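Local coordinates for protein metagenomic carboxyl esterase MGS0156 (Uncultured organism, PDB 5D8M) that probably hydrolyses carboxylic esters, as an esterase with the parallel-sheet core expected of an alpha/beta hydrolase, at residues V181-L193 and D276-G288. Numbering follows the deposited sequence.
Sequences VVSVAGAIDGSPL and DGLVIAADAIIPG
I188 and D189, in the type I turn from A187 to G190 beyond strand 178-184, run alongside D283 and A284, where D189 N donates a nearly straight bond to D283 O (2.9 Å, 171° at the hydrogen). I188 then lies over the A284-I285 peptide: with CG1 beside its own backbone N (chi1 -51°), that branch rests on A284 C, and CD1 reaches I286 CG1 at 3.6 Å. The two isoleucines cross at about a right angle, branched chains suited to a buried seam that A161 and L234 also line. D189 and D283 touch through their CB atoms, while D189 OD2 and D283 OD1 stand 3.9 Å apart; this repulsion is probably eased by R227, which forms a salt bridge with D283 OD2. The same OD2 accepts from two waters, one reaching D189 O, the other linking G190 O and I280 N. G190 suits its place because its phi is positive, which favours glycine. Farther along, S191 OG donates to L278 O (2.7 Å), nearly in line with the carbonyl, and accepts from L193 N, a capping bond before helix 193-196. Replacing the serine by an alanine would remove OG, and L278 O is likely to lose this donor and L193 N its capping acceptor. Beside it, L193 CD1 packs on L278 CD2. D276 OD1 accepts from L278 N, closing an Asx turn, and from V279 N, which extends it to an Asx motif, while D276 OD2 bonds H299 ND1, a pairing consistent with the acid and histidine of a hydrolase catalytic triad. Another water joins S183 OG, G186 N and A284 O. The direct bonds to D283 O and L278 O, with the waters, thus tie the turn after the strand to the loop carrying D276.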
loop_
_atom_site.group_PDB
_atom_site.type_symbol
_atom_site.label_atom_id
_atom_site.label_comp_id
_atom_site.label_asym_id
_atom_site.label_seq_id
_atom_site.Cartn_x
_atom_site.Cartn_y
_atom_site.Cartn_z
ATOM N N VAL A 181 9.674 -5.657 2.153
ATOM C CA VAL A 181 8.682 -4.585 2.047
ATOM C C VAL A 181 7.536 -5.033 1.194
ATOM O O VAL A 181 7.744 -5.426 0.056
ATOM C CB VAL A 181 9.242 -3.314 1.401
ATOM C CG1 VAL A 181 8.123 -2.261 1.277
ATOM C CG2 VAL A 181 10.439 -2.787 2.207
ATOM N N VAL A 182 6.328 -4.943 1.735
ATOM C CA VAL A 182 5.128 -5.221 0.980
ATOM C C VAL A 182 4.382 -3.925 0.751
ATOM O O VAL A 182 4.070 -3.200 1.693
ATOM C CB VAL A 182 4.206 -6.197 1.718
ATOM C CG1 VAL A 182 2.978 -6.477 0.856
ATOM C CG2 VAL A 182 4.971 -7.485 2.033
ATOM N N SER A 183 4.128 -3.628 -0.509
ATOM C CA SER A 183 3.369 -2.463 -0.902
ATOM C C SER A 183 1.904 -2.846 -1.151
ATOM O O SER A 183 1.627 -3.726 -1.978
ATOM C CB SER A 183 4.002 -1.875 -2.190
ATOM O OG SER A 183 3.397 -0.653 -2.558
ATOM N N VAL A 184 0.981 -2.182 -0.465
ATOM C CA VAL A 184 -0.446 -2.355 -0.676
ATOM C C VAL A 184 -1.050 -1.048 -1.207
ATOM O O VAL A 184 -1.152 -0.065 -0.468
ATOM C CB VAL A 184 -1.163 -2.762 0.640
ATOM C CG1 VAL A 184 -2.622 -3.070 0.387
ATOM C CG2 VAL A 184 -0.436 -3.975 1.298
ATOM N N ALA A 185 -1.446 -1.041 -2.482
ATOM C CA ALA A 185 -1.840 0.185 -3.158
ATOM C C ALA A 185 -0.799 1.291 -2.900
ATOM O O ALA A 185 -1.143 2.443 -2.637
ATOM C CB ALA A 185 -3.230 0.633 -2.703
ATOM N N GLY A 186 0.476 0.930 -2.975
ATOM C CA GLY A 186 1.530 1.893 -2.750
ATOM C C GLY A 186 1.709 2.812 -3.931
ATOM O O GLY A 186 1.616 2.390 -5.083
ATOM N N ALA A 187 1.987 4.074 -3.650
ATOM C CA ALA A 187 2.120 5.081 -4.703
ATOM C C ALA A 187 3.530 5.072 -5.263
ATOM O O ALA A 187 4.227 6.086 -5.218
ATOM C CB ALA A 187 1.772 6.480 -4.147
ATOM N N ILE A 188 3.951 3.933 -5.798
ATOM C CA ILE A 188 5.356 3.759 -6.187
ATOM C C ILE A 188 5.808 4.797 -7.227
ATOM O O ILE A 188 6.869 5.416 -7.088
ATOM C CB ILE A 188 5.601 2.336 -6.726
ATOM C CG1 ILE A 188 5.051 1.275 -5.756
ATOM C CG2 ILE A 188 7.100 2.120 -7.048
ATOM C CD1 ILE A 188 5.532 1.408 -4.299
ATOM N N ASP A 189 4.999 5.000 -8.269
ATOM C CA ASP A 189 5.274 6.032 -9.259
ATOM C C ASP A 189 4.512 7.332 -8.995
ATOM O O ASP A 189 4.379 8.170 -9.887
ATOM C CB ASP A 189 4.911 5.553 -10.666
ATOM C CG ASP A 189 5.748 4.376 -11.136
ATOM O OD1 ASP A 189 6.857 4.152 -10.600
ATOM O OD2 ASP A 189 5.294 3.696 -12.082
ATOM N N GLY A 190 4.013 7.508 -7.782
ATOM C CA GLY A 190 3.235 8.695 -7.473
ATOM C C GLY A 190 1.842 8.578 -8.084
ATOM O O GLY A 190 1.336 7.464 -8.289
ATOM N N SER A 191 1.217 9.719 -8.360
ATOM C CA SER A 191 -0.103 9.754 -9.004
ATOM C C SER A 191 -0.220 11.037 -9.795
ATOM O O SER A 191 0.226 12.089 -9.326
ATOM C CB SER A 191 -1.233 9.665 -7.950
ATOM O OG SER A 191 -2.510 9.877 -8.563
ATOM N N PRO A 192 -0.817 10.978 -11.005
ATOM C CA PRO A 192 -0.998 12.242 -11.714
ATOM C C PRO A 192 -1.919 13.211 -10.966
ATOM O O PRO A 192 -1.873 14.411 -11.221
ATOM C CB PRO A 192 -1.610 11.821 -13.058
ATOM C CG PRO A 192 -2.106 10.432 -12.856
ATOM C CD PRO A 192 -1.329 9.820 -11.757
ATOM N N LEU A 193 -2.721 12.706 -10.042
ATOM C CA LEU A 193 -3.611 13.577 -9.271
ATOM C C LEU A 193 -2.814 14.558 -8.409
ATOM O O LEU A 193 -3.294 15.640 -8.113
ATOM C CB LEU A 193 -4.540 12.746 -8.388
ATOM C CG LEU A 193 -5.539 11.859 -9.141
ATOM C CD1 LEU A 193 -6.295 10.980 -8.158
ATOM C CD2 LEU A 193 -6.509 12.662 -9.993
ATOM N N ASP A 276 -7.427 2.479 -8.372
ATOM C CA ASP A 276 -8.190 2.295 -7.137
ATOM C C ASP A 276 -8.848 3.585 -6.660
ATOM O O ASP A 276 -9.345 3.655 -5.544
ATOM C CB ASP A 276 -7.299 1.732 -6.029
ATOM C CG ASP A 276 -6.185 2.692 -5.608
ATOM O OD1 ASP A 276 -6.234 3.901 -5.910
ATOM O OD2 ASP A 276 -5.258 2.229 -4.921
ATOM N N GLY A 277 -8.855 4.598 -7.519
ATOM C CA GLY A 277 -9.411 5.888 -7.183
ATOM C C GLY A 277 -8.320 6.932 -7.094
ATOM O O GLY A 277 -8.547 8.075 -7.466
ATOM N N LEU A 278 -7.131 6.548 -6.622
ATOM C CA LEU A 278 -6.059 7.522 -6.387
ATOM C C LEU A 278 -4.750 7.077 -7.037
ATOM O O LEU A 278 -3.950 7.910 -7.448
ATOM C CB LEU A 278 -5.844 7.775 -4.874
ATOM C CG LEU A 278 -7.039 8.417 -4.119
ATOM C CD1 LEU A 278 -6.749 8.611 -2.632
ATOM C CD2 LEU A 278 -7.429 9.753 -4.749
ATOM N N VAL A 279 -4.551 5.768 -7.140
ATOM C CA VAL A 279 -3.336 5.202 -7.745
ATOM C C VAL A 279 -3.694 4.270 -8.908
ATOM O O VAL A 279 -4.532 3.391 -8.760
ATOM C CB VAL A 279 -2.500 4.409 -6.688
ATOM C CG1 VAL A 279 -1.162 3.904 -7.287
ATOM C CG2 VAL A 279 -2.264 5.271 -5.439
ATOM N N ILE A 280 -3.070 4.480 -10.062
ATOM C CA ILE A 280 -3.115 3.547 -11.207
ATOM C C ILE A 280 -2.312 2.251 -10.928
ATOM O O ILE A 280 -1.199 2.305 -10.392
ATOM C CB ILE A 280 -2.559 4.250 -12.475
ATOM C CG1 ILE A 280 -3.373 5.522 -12.793
ATOM C CG2 ILE A 280 -2.523 3.301 -13.665
ATOM C CD1 ILE A 280 -2.717 6.447 -13.808
ATOM N N ALA A 281 -2.851 1.093 -11.308
ATOM C CA ALA A 281 -2.239 -0.180 -10.924
ATOM C C ALA A 281 -0.799 -0.321 -11.445
ATOM O O ALA A 281 0.082 -0.763 -10.708
ATOM C CB ALA A 281 -3.076 -1.338 -11.409
ATOM N N ALA A 282 -0.551 0.106 -12.678
ATOM C CA ALA A 282 0.801 0.100 -13.246
ATOM C C ALA A 282 1.793 1.054 -12.526
ATOM O O ALA A 282 3.002 0.956 -12.718
ATOM C CB ALA A 282 0.742 0.433 -14.763
ATOM N N ASP A 283 1.279 1.936 -11.681
ATOM C CA ASP A 283 2.082 2.870 -10.904
ATOM C C ASP A 283 2.276 2.382 -9.471
ATOM O O ASP A 283 2.800 3.118 -8.632
ATOM C CB ASP A 283 1.416 4.248 -10.849
ATOM C CG ASP A 283 1.314 4.926 -12.217
ATOM O OD1 ASP A 283 1.612 4.264 -13.243
ATOM O OD2 ASP A 283 0.917 6.124 -12.253
ATOM N N ALA A 284 1.847 1.155 -9.197
ATOM C CA ALA A 284 1.749 0.675 -7.824
ATOM C C ALA A 284 2.527 -0.609 -7.613
ATOM O O ALA A 284 2.245 -1.386 -6.675
ATOM C CB ALA A 284 0.263 0.464 -7.436
ATOM N N ILE A 285 3.499 -0.844 -8.490
ATOM C CA ILE A 285 4.273 -2.058 -8.407
ATOM C C ILE A 285 5.755 -1.733 -8.300
ATOM O O ILE A 285 6.321 -1.045 -9.161
ATOM C CB ILE A 285 3.990 -2.959 -9.624
ATOM C CG1 ILE A 285 2.493 -3.342 -9.613
ATOM C CG2 ILE A 285 4.880 -4.223 -9.574
ATOM C CD1 ILE A 285 1.990 -3.948 -10.913
ATOM N N ILE A 286 6.378 -2.222 -7.232
ATOM C CA ILE A 286 7.810 -2.024 -7.025
ATOM C C ILE A 286 8.622 -2.839 -8.046
ATOM O O ILE A 286 8.542 -4.069 -8.070
ATOM C CB ILE A 286 8.225 -2.426 -5.589
ATOM C CG1 ILE A 286 7.413 -1.622 -4.545
ATOM C CG2 ILE A 286 9.760 -2.318 -5.423
ATOM C CD1 ILE A 286 7.619 -2.097 -3.040
ATOM N N PRO A 287 9.412 -2.153 -8.893
ATOM C CA PRO A 287 10.162 -2.889 -9.917
ATOM C C PRO A 287 11.212 -3.809 -9.279
ATOM O O PRO A 287 11.752 -3.471 -8.221
ATOM C CB PRO A 287 10.804 -1.777 -10.769
ATOM C CG PRO A 287 10.842 -0.574 -9.882
ATOM C CD PRO A 287 9.615 -0.694 -8.983
ATOM N N GLY A 288 11.451 -4.963 -9.891
ATOM C CA GLY A 288 12.393 -5.946 -9.368
ATOM C C GLY A 288 11.817 -6.782 -8.228
ATOM O O GLY A 288 12.497 -7.651 -7.691
HETATM O O HOH W 1 1.411 -1.467 -4.215
HETATM O O HOH W 2 1.890 8.335 -11.480
HETATM O O HOH W 3 -0.862 6.396 -10.178
#